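Local coordinates for protein uronate isomerase (Caulobacter crescentus, PDB 2Q01) that catalyses the interconversion of D-glucuronate and D-fructuronate, and of D-galacturonate and D-tagaturonate, in bacterial uronate metabolism, at residues T167-H181 with G191-I203. Sequence-based numbering, arbitrary orientation. Where two conformers were deposited one is given.
Sequences TLATTEGPHESLQHH and GHVITAYRPDAVI
L168 and V193 lie abreast in neighbouring parallel strands, the two strands of a beta-alpha-beta unit in which helix 179-186 makes the crossover; the family belongs to the TIM-barrel clan. The backbone ladder comes first: L168 N donates to H192 O, I194 N to L168 O and T170 N to I194 O (2.8 Å). Beyond the strands the two segments stay together, E172 N reaching A196 O and R198 N returning to E172 O at 3.0 Å.

The polar side chains centre on T170. H181, at the start of the crossover helix, gives NE2 to T170 OG1 at 2.8 Å with the oxygen in its ring plane. T170 OG1 in turn donates to E172 OE1 at 2.7 Å, meeting it from above the carboxylate plane. With chi1 at 74°, T170 OG1 sits between its own N and carbonyl carbon, where it joins imidazole to carboxylate. A valine in its place would probably break this chain of bonds, leaving E172 OE1 without its hydroxyl donor and H181 NE2 with its weak, bent bond to I194 O in place of the hydroxyl. T195 CB packs over one face of the H181 ring in a CH-pi contact, 4.0 Å from the centroid. At the other end, T167 OG1 and H192 ND1 share a hydrogen bond, the two side chains running side by side.

Charge pairing involves R198: its extended chain brings NH1 to D251, and NE forms a salt bridge with D200 OD2 whose hydrogen bond is bent and weak.

Apolar contacts gather where the strands have ended, around P174. It lays CG against Y197 CZ at 3.6 Å, crossing the phenol at about a right angle, and also touches P199 and V202; Y197 OH bonds to H235. T171 CG2 rests on R198 CB at 3.6 Å.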
ATOM      1  N   THR B 167      -8.829   5.668  32.868  1.00 45.61           N
ATOM      2  CA  THR B 167      -8.743   4.210  32.843  1.00 42.83           C
ATOM      3  C   THR B 167      -7.392   3.799  32.274  1.00 36.26           C
ATOM      4  O   THR B 167      -6.964   4.328  31.249  1.00 39.50           O
ATOM      5  CB  THR B 167      -9.871   3.608  31.966  1.00 46.58           C
ATOM      6  OG1 THR B 167     -11.144   3.975  32.512  1.00 47.63           O
ATOM      7  CG2 THR B 167      -9.773   2.085  31.878  1.00 46.16           C
ATOM      8  N   LEU B 168      -6.718   2.875  32.956  1.00 31.93           N
ATOM      9  CA  LEU B 168      -5.503   2.252  32.433  1.00 34.17           C
ATOM     10  C   LEU B 168      -5.638   0.740  32.525  1.00 38.59           C
ATOM     11  O   LEU B 168      -5.895   0.204  33.598  1.00 35.76           O
ATOM     12  CB  LEU B 168      -4.273   2.716  33.221  1.00 31.87           C
ATOM     13  CG  LEU B 168      -2.884   2.214  32.818  1.00 26.89           C
ATOM     14  CD1 LEU B 168      -2.540   2.618  31.390  1.00 46.86           C
ATOM     15  CD2 LEU B 168      -1.835   2.749  33.777  1.00 40.54           C
ATOM     16  N   ALA B 169      -5.473   0.056  31.399  1.00 39.67           N
ATOM     17  CA  ALA B 169      -5.512  -1.405  31.387  1.00 40.95           C
ATOM     18  C   ALA B 169      -4.117  -1.999  31.239  1.00 38.65           C
ATOM     19  O   ALA B 169      -3.311  -1.535  30.430  1.00 49.40           O
ATOM     20  CB  ALA B 169      -6.442  -1.922  30.284  1.00 31.43           C
ATOM     21  N   THR B 170      -3.837  -3.021  32.040  1.00 40.77           N
ATOM     22  CA  THR B 170      -2.619  -3.811  31.904  1.00 43.59           C
ATOM     23  C   THR B 170      -2.970  -5.160  31.250  1.00 41.51           C
ATOM     24  O   THR B 170      -4.139  -5.441  31.000  1.00 48.94           O
ATOM     25  CB  THR B 170      -1.925  -4.010  33.269  1.00 43.29           C
ATOM     26  OG1 THR B 170      -2.657  -4.962  34.046  1.00 54.91           O
ATOM     27  CG2 THR B 170      -1.853  -2.695  34.037  1.00 41.95           C
ATOM     28  N   THR B 171      -1.968  -5.987  30.963  1.00 51.15           N
ATOM     29  CA  THR B 171      -2.203  -7.239  30.230  1.00 54.17           C
ATOM     30  C   THR B 171      -1.567  -8.451  30.923  1.00 46.99           C
ATOM     31  O   THR B 171      -0.340  -8.534  31.044  1.00 52.93           O
ATOM     32  CB  THR B 171      -1.726  -7.117  28.759  1.00 54.47           C
ATOM     33  OG1 THR B 171      -2.361  -5.990  28.144  1.00 67.76           O
ATOM     34  CG2 THR B 171      -2.068  -8.356  27.965  1.00 51.45           C
ATOM     35  N   GLU B 172      -2.413  -9.375  31.386  1.00 36.26           N
ATOM     36  CA  GLU B 172      -1.954 -10.589  32.083  1.00 39.72           C
ATOM     37  C   GLU B 172      -2.518 -11.849  31.438  1.00 39.27           C
ATOM     38  O   GLU B 172      -3.582 -11.816  30.821  1.00 48.86           O
ATOM     39  CB  GLU B 172      -2.343 -10.594  33.573  1.00 42.86           C
ATOM     40  CG  GLU B 172      -2.594  -9.236  34.243  1.00 60.93           C
ATOM     41  CD  GLU B 172      -1.343  -8.413  34.490  1.00 66.60           C
ATOM     42  OE1 GLU B 172      -1.269  -7.298  33.943  1.00 68.89           O
ATOM     43  OE2 GLU B 172      -0.447  -8.863  35.239  1.00 80.28           O
ATOM     44  N   GLY B 173      -1.799 -12.957  31.584  1.00 38.43           N
ATOM     45  CA  GLY B 173      -2.291 -14.265  31.164  1.00 38.00           C
ATOM     46  C   GLY B 173      -3.065 -14.956  32.272  1.00 36.56           C
ATOM     47  O   GLY B 173      -3.017 -14.521  33.421  1.00 50.87           O
ATOM     48  N   PRO B 174      -3.769 -16.056  31.942  1.00 44.36           N
ATOM     49  CA  PRO B 174      -4.577 -16.839  32.891  1.00 42.81           C
ATOM     50  C   PRO B 174      -3.734 -17.579  33.927  1.00 44.19           C
ATOM     51  O   PRO B 174      -4.250 -17.984  34.971  1.00 45.86           O
ATOM     52  CB  PRO B 174      -5.292 -17.861  31.999  1.00 40.81           C
ATOM     53  CG  PRO B 174      -5.026 -17.459  30.605  1.00 43.04           C
ATOM     54  CD  PRO B 174      -3.799 -16.634  30.591  1.00 47.84           C
ATOM     55  N   HIS B 175      -2.450 -17.749  33.621  1.00 43.42           N
ATOM     56  CA  HIS B 175      -1.499 -18.424  34.491  1.00 40.72           C
ATOM     57  C   HIS B 175      -0.861 -17.527  35.556  1.00 46.79           C
ATOM     58  O   HIS B 175      -0.301 -18.036  36.525  1.00 60.50           O
ATOM     59  CB  HIS B 175      -0.409 -19.108  33.655  1.00 45.63           C
ATOM     60  CG  HIS B 175       0.373 -18.173  32.784  1.00 47.71           C
ATOM     61  ND1 HIS B 175      -0.088 -17.730  31.562  1.00 46.98           N
ATOM     62  CD2 HIS B 175       1.595 -17.614  32.949  1.00 40.72           C
ATOM     63  CE1 HIS B 175       0.808 -16.925  31.020  1.00 53.54           C
ATOM     64  NE2 HIS B 175       1.839 -16.838  31.842  1.00 51.70           N
ATOM     65  N   GLU B 176      -0.940 -16.206  35.386  1.00 42.39           N
ATOM     66  CA  GLU B 176      -0.418 -15.273  36.406  1.00 50.08           C
ATOM     67  C   GLU B 176      -1.486 -14.735  37.363  1.00 50.31           C
ATOM     68  O   GLU B 176      -2.681 -14.766  37.045  1.00 48.09           O
ATOM     69  CB  GLU B 176       0.405 -14.137  35.784  1.00 53.25           C
ATOM     70  CG  GLU B 176       0.172 -13.903  34.299  1.00 55.30           C
ATOM     71  CD  GLU B 176       1.241 -13.028  33.669  1.00 63.67           C
ATOM     72  OE1 GLU B 176       2.290 -12.802  34.309  1.00 65.49           O
ATOM     73  OE2 GLU B 176       1.031 -12.565  32.528  1.00 67.35           O
ATOM     74  N   SER B 177      -1.041 -14.256  38.529  1.00 51.77           N
ATOM     75  CA  SER B 177      -1.955 -13.774  39.567  0.50 54.89           C
ATOM     76  C   SER B 177      -2.381 -12.326  39.351  1.00 54.94           C
ATOM     77  O   SER B 177      -1.650 -11.526  38.757  1.00 56.16           O
ATOM     78  CB  SER B 177      -1.346 -13.945  40.964  0.50 56.74           C
ATOM     79  OG  SER B 177      -0.336 -12.986  41.216  0.50 56.92           O
ATOM     80  N   LEU B 178      -3.574 -12.004  39.841  1.00 49.81           N
ATOM     81  CA  LEU B 178      -4.103 -10.645  39.792  1.00 40.04           C
ATOM     82  C   LEU B 178      -3.919  -9.965  41.157  1.00 37.75           C
ATOM     83  O   LEU B 178      -4.753  -9.172  41.615  1.00 34.00           O
ATOM     84  CB  LEU B 178      -5.563 -10.666  39.340  1.00 42.86           C
ATOM     85  CG  LEU B 178      -5.785 -11.257  37.947  1.00 29.46           C
ATOM     86  CD1 LEU B 178      -7.261 -11.385  37.665  1.00 20.38           C
ATOM     87  CD2 LEU B 178      -5.099 -10.410  36.879  1.00 34.60           C
ATOM     88  N   GLN B 179      -2.794 -10.313  41.776  1.00 39.18           N
ATOM     89  CA  GLN B 179      -2.331  -9.842  43.073  1.00 33.06           C
ATOM     90  C   GLN B 179      -2.314  -8.314  43.182  1.00 37.83           C
ATOM     91  O   GLN B 179      -2.882  -7.738  44.110  1.00 43.83           O
ATOM     92  CB  GLN B 179      -0.911 -10.382  43.259  1.00 38.93           C
ATOM     93  CG  GLN B 179      -0.350 -10.370  44.661  1.00 53.32           C
ATOM     94  CD  GLN B 179       1.100 -10.828  44.703  1.00 61.03           C
ATOM     95  OE1 GLN B 179       1.821 -10.547  45.661  1.00 82.86           O
ATOM     96  NE2 GLN B 179       1.536 -11.531  43.659  1.00 55.43           N
ATOM     97  N   HIS B 180      -1.658  -7.672  42.222  1.00 39.09           N
ATOM     98  CA  HIS B 180      -1.402  -6.240  42.281  1.00 42.31           C
ATOM     99  C   HIS B 180      -2.629  -5.411  41.943  1.00 38.30           C
ATOM    100  O   HIS B 180      -2.746  -4.275  42.382  1.00 48.39           O
ATOM    101  CB  HIS B 180      -0.225  -5.879  41.378  1.00 38.94           C
ATOM    102  CG  HIS B 180       1.018  -6.644  41.697  1.00 49.84           C
ATOM    103  ND1 HIS B 180       1.729  -6.453  42.862  1.00 49.96           N
ATOM    104  CD2 HIS B 180       1.664  -7.621  41.018  1.00 59.67           C
ATOM    105  CE1 HIS B 180       2.765  -7.272  42.882  1.00 61.49           C
ATOM    106  NE2 HIS B 180       2.748  -7.992  41.775  1.00 64.99           N
ATOM    107  N   HIS B 181      -3.544  -5.993  41.176  1.00 44.42           N
ATOM    108  CA  HIS B 181      -4.813  -5.351  40.874  1.00 36.03           C
ATOM    109  C   HIS B 181      -5.741  -5.339  42.075  1.00 39.31           C
ATOM    110  O   HIS B 181      -6.457  -4.364  42.288  1.00 39.61           O
ATOM    111  CB  HIS B 181      -5.494  -6.050  39.705  1.00 48.68           C
ATOM    112  CG  HIS B 181      -4.789  -5.855  38.405  1.00 39.97           C
ATOM    113  ND1 HIS B 181      -3.759  -6.670  37.993  1.00 45.31           N
ATOM    114  CD2 HIS B 181      -4.953  -4.928  37.434  1.00 43.68           C
ATOM    115  CE1 HIS B 181      -3.330  -6.265  36.813  1.00 53.97           C
ATOM    116  NE2 HIS B 181      -4.031  -5.203  36.455  1.00 46.62           N
ATOM    117  N   GLY B 191      -7.575   5.192  41.596  1.00 53.69           N
ATOM    118  CA  GLY B 191      -7.163   4.975  40.212  1.00 50.76           C
ATOM    119  C   GLY B 191      -7.745   3.702  39.630  1.00 46.79           C
ATOM    120  O   GLY B 191      -7.686   2.638  40.255  1.00 45.08           O
ATOM    121  N   HIS B 192      -8.308   3.826  38.428  1.00 39.06           N
ATOM    122  CA  HIS B 192      -8.982   2.726  37.754  1.00 34.83           C
ATOM    123  C   HIS B 192      -7.975   1.991  36.881  1.00 35.74           C
ATOM    124  O   HIS B 192      -7.921   2.178  35.665  1.00 47.93           O
ATOM    125  CB  HIS B 192     -10.173   3.259  36.954  1.00 29.06           C
ATOM    126  CG  HIS B 192     -11.048   2.203  36.348  1.00 40.47           C
ATOM    127  ND1 HIS B 192     -11.290   2.128  34.992  1.00 45.67           N
ATOM    128  CD2 HIS B 192     -11.765   1.202  36.911  1.00 44.39           C
ATOM    129  CE1 HIS B 192     -12.105   1.119  34.745  1.00 40.81           C
ATOM    130  NE2 HIS B 192     -12.409   0.541  35.893  1.00 50.24           N
ATOM    131  N   VAL B 193      -7.152   1.177  37.535  1.00 39.16           N
ATOM    132  CA  VAL B 193      -6.212   0.303  36.849  1.00 35.26           C
ATOM    133  C   VAL B 193      -6.849  -1.078  36.728  1.00 40.91           C
ATOM    134  O   VAL B 193      -7.112  -1.745  37.729  1.00 37.83           O
ATOM    135  CB  VAL B 193      -4.850   0.227  37.568  1.00 36.10           C
ATOM    136  CG1 VAL B 193      -3.920  -0.740  36.847  1.00 35.69           C
ATOM    137  CG2 VAL B 193      -4.213   1.619  37.662  1.00 29.97           C
ATOM    138  N   ILE B 194      -7.122  -1.483  35.493  1.00 45.71           N
ATOM    139  CA  ILE B 194      -7.760  -2.770  35.223  1.00 46.61           C
ATOM    140  C   ILE B 194      -6.837  -3.686  34.428  1.00 44.91           C
ATOM    141  O   ILE B 194      -5.688  -3.340  34.148  1.00 44.99           O
ATOM    142  CB  ILE B 194      -9.129  -2.612  34.503  1.00 38.53           C
ATOM    143  CG1 ILE B 194      -8.979  -1.859  33.178  1.00 37.03           C
ATOM    144  CG2 ILE B 194     -10.121  -1.918  35.415  1.00 43.24           C
ATOM    145  CD1 ILE B 194     -10.194  -1.952  32.280  1.00 34.75           C
ATOM    146  N   THR B 195      -7.348  -4.856  34.070  1.00 45.98           N
ATOM    147  CA  THR B 195      -6.550  -5.859  33.375  1.00 44.35           C
ATOM    148  C   THR B 195      -7.179  -6.269  32.039  1.00 42.57           C
ATOM    149  O   THR B 195      -8.278  -5.828  31.697  1.00 37.60           O
ATOM    150  CB  THR B 195      -6.291  -7.088  34.286  1.00 44.82           C
ATOM    151  OG1 THR B 195      -5.509  -8.055  33.581  1.00 51.75           O
ATOM    152  CG2 THR B 195      -7.600  -7.722  34.750  1.00 40.60           C
ATOM    153  N   ALA B 196      -6.454  -7.083  31.277  1.00 38.05           N
ATOM    154  CA  ALA B 196      -6.963  -7.672  30.043  1.00 40.15           C
ATOM    155  C   ALA B 196      -6.524  -9.130  29.975  1.00 38.06           C
ATOM    156  O   ALA B 196      -5.416  -9.464  30.392  1.00 33.68           O
ATOM    157  CB  ALA B 196      -6.459  -6.901  28.834  1.00 41.58           C
ATOM    158  N   TYR B 197      -7.403  -9.986  29.454  1.00 34.36           N
ATOM    159  CA  TYR B 197      -7.172 -11.430  29.394  1.00 27.79           C
ATOM    160  C   TYR B 197      -6.392 -11.843  28.146  1.00 29.55           C
ATOM    161  O   TYR B 197      -6.921 -11.789  27.038  1.00 38.92           O
ATOM    162  CB  TYR B 197      -8.518 -12.155  29.426  1.00 34.46           C
ATOM    163  CG  TYR B 197      -8.449 -13.657  29.616  1.00 30.46           C
ATOM    164  CD1 TYR B 197      -8.251 -14.205  30.882  1.00 31.39           C
ATOM    165  CD2 TYR B 197      -8.627 -14.527  28.541  1.00 31.45           C
ATOM    166  CE1 TYR B 197      -8.210 -15.568  31.072  1.00 46.40           C
ATOM    167  CE2 TYR B 197      -8.588 -15.906  28.721  1.00 39.24           C
ATOM    168  CZ  TYR B 197      -8.381 -16.414  29.994  1.00 33.14           C
ATOM    169  OH  TYR B 197      -8.332 -17.761  30.209  1.00 37.78           O
ATOM    170  N   ARG B 198      -5.144 -12.269  28.326  1.00 36.59           N
ATOM    171  CA  ARG B 198      -4.296 -12.662  27.197  1.00 32.79           C
ATOM    172  C   ARG B 198      -3.835 -14.119  27.308  1.00 35.11           C
ATOM    173  O   ARG B 198      -2.755 -14.386  27.834  1.00 37.38           O
ATOM    174  CB  ARG B 198      -3.085 -11.741  27.094  1.00 40.73           C
ATOM    175  CG  ARG B 198      -2.396 -11.777  25.741  1.00 51.36           C
ATOM    176  CD  ARG B 198      -0.944 -11.378  25.852  1.00 57.40           C
ATOM    177  NE  ARG B 198      -0.290 -11.372  24.546  1.00 83.97           N
ATOM    178  CZ  ARG B 198      -0.099 -10.289  23.797  1.00 96.98           C
ATOM    179  NH1 ARG B 198      -0.501  -9.092  24.216  1.00 98.96           N
ATOM    180  NH2 ARG B 198       0.504 -10.403  22.621  1.00100.18           N
ATOM    181  N   PRO B 199      -4.640 -15.066  26.784  1.00 35.04           N
ATOM    182  CA  PRO B 199      -4.391 -16.496  26.972  1.00 36.09           C
ATOM    183  C   PRO B 199      -3.314 -17.132  26.082  1.00 42.05           C
ATOM    184  O   PRO B 199      -3.160 -18.353  26.100  1.00 42.25           O
ATOM    185  CB  PRO B 199      -5.759 -17.118  26.692  1.00 34.25           C
ATOM    186  CG  PRO B 199      -6.395 -16.200  25.725  1.00 41.00           C
ATOM    187  CD  PRO B 199      -5.855 -14.823  25.986  1.00 31.57           C
ATOM    188  N   ASP B 200      -2.565 -16.306  25.349  1.00 46.66           N
ATOM    189  CA  ASP B 200      -1.581 -16.738  24.342  1.00 43.47           C
ATOM    190  C   ASP B 200      -0.639 -17.873  24.735  1.00 42.19           C
ATOM    191  O   ASP B 200      -0.355 -18.748  23.917  1.00 44.30           O
ATOM    192  CB  ASP B 200      -0.736 -15.542  23.886  1.00 49.15           C
ATOM    193  CG  ASP B 200      -1.526 -14.535  23.069  1.00 55.64           C
ATOM    194  OD1 ASP B 200      -2.747 -14.731  22.854  1.00 50.11           O
ATOM    195  OD2 ASP B 200      -0.911 -13.538  22.640  1.00 68.98           O
ATOM    196  N   ALA B 201      -0.156 -17.853  25.976  1.00 44.22           N
ATOM    197  CA  ALA B 201       0.818 -18.839  26.439  1.00 45.26           C
ATOM    198  C   ALA B 201       0.232 -20.240  26.682  1.00 46.02           C
ATOM    199  O   ALA B 201       0.963 -21.230  26.627  1.00 47.27           O
ATOM    200  CB  ALA B 201       1.543 -18.329  27.675  1.00 43.84           C
ATOM    201  N   VAL B 202      -1.075 -20.320  26.942  1.00 39.69           N
ATOM    202  CA  VAL B 202      -1.738 -21.615  27.156  1.00 36.20           C
ATOM    203  C   VAL B 202      -2.555 -22.038  25.934  1.00 41.59           C
ATOM    204  O   VAL B 202      -3.348 -22.981  25.990  1.00 43.69           O
ATOM    205  CB  VAL B 202      -2.608 -21.649  28.455  1.00 35.80           C
ATOM    206  CG1 VAL B 202      -1.748 -21.428  29.683  1.00 46.03           C
ATOM    207  CG2 VAL B 202      -3.726 -20.626  28.411  1.00 44.16           C
ATOM    208  N   ILE B 203      -2.347 -21.329  24.829  1.00 42.19           N
ATOM    209  CA  ILE B 203      -3.041 -21.610  23.570  1.00 38.85           C
ATOM    210  C   ILE B 203      -2.038 -21.982  22.474  1.00 39.97           C
ATOM    211  O   ILE B 203      -2.282 -22.902  21.692  1.00 37.30           O
ATOM    212  CB  ILE B 203      -3.958 -20.428  23.141  1.00 34.25           C
ATOM    213  CG1 ILE B 203      -5.106 -20.273  24.151  1.00 31.93           C
ATOM    214  CG2 ILE B 203      -4.477 -20.618  21.703  1.00 26.50           C
ATOM    215  CD1 ILE B 203      -6.240 -19.358  23.727  1.00 35.63           C
TER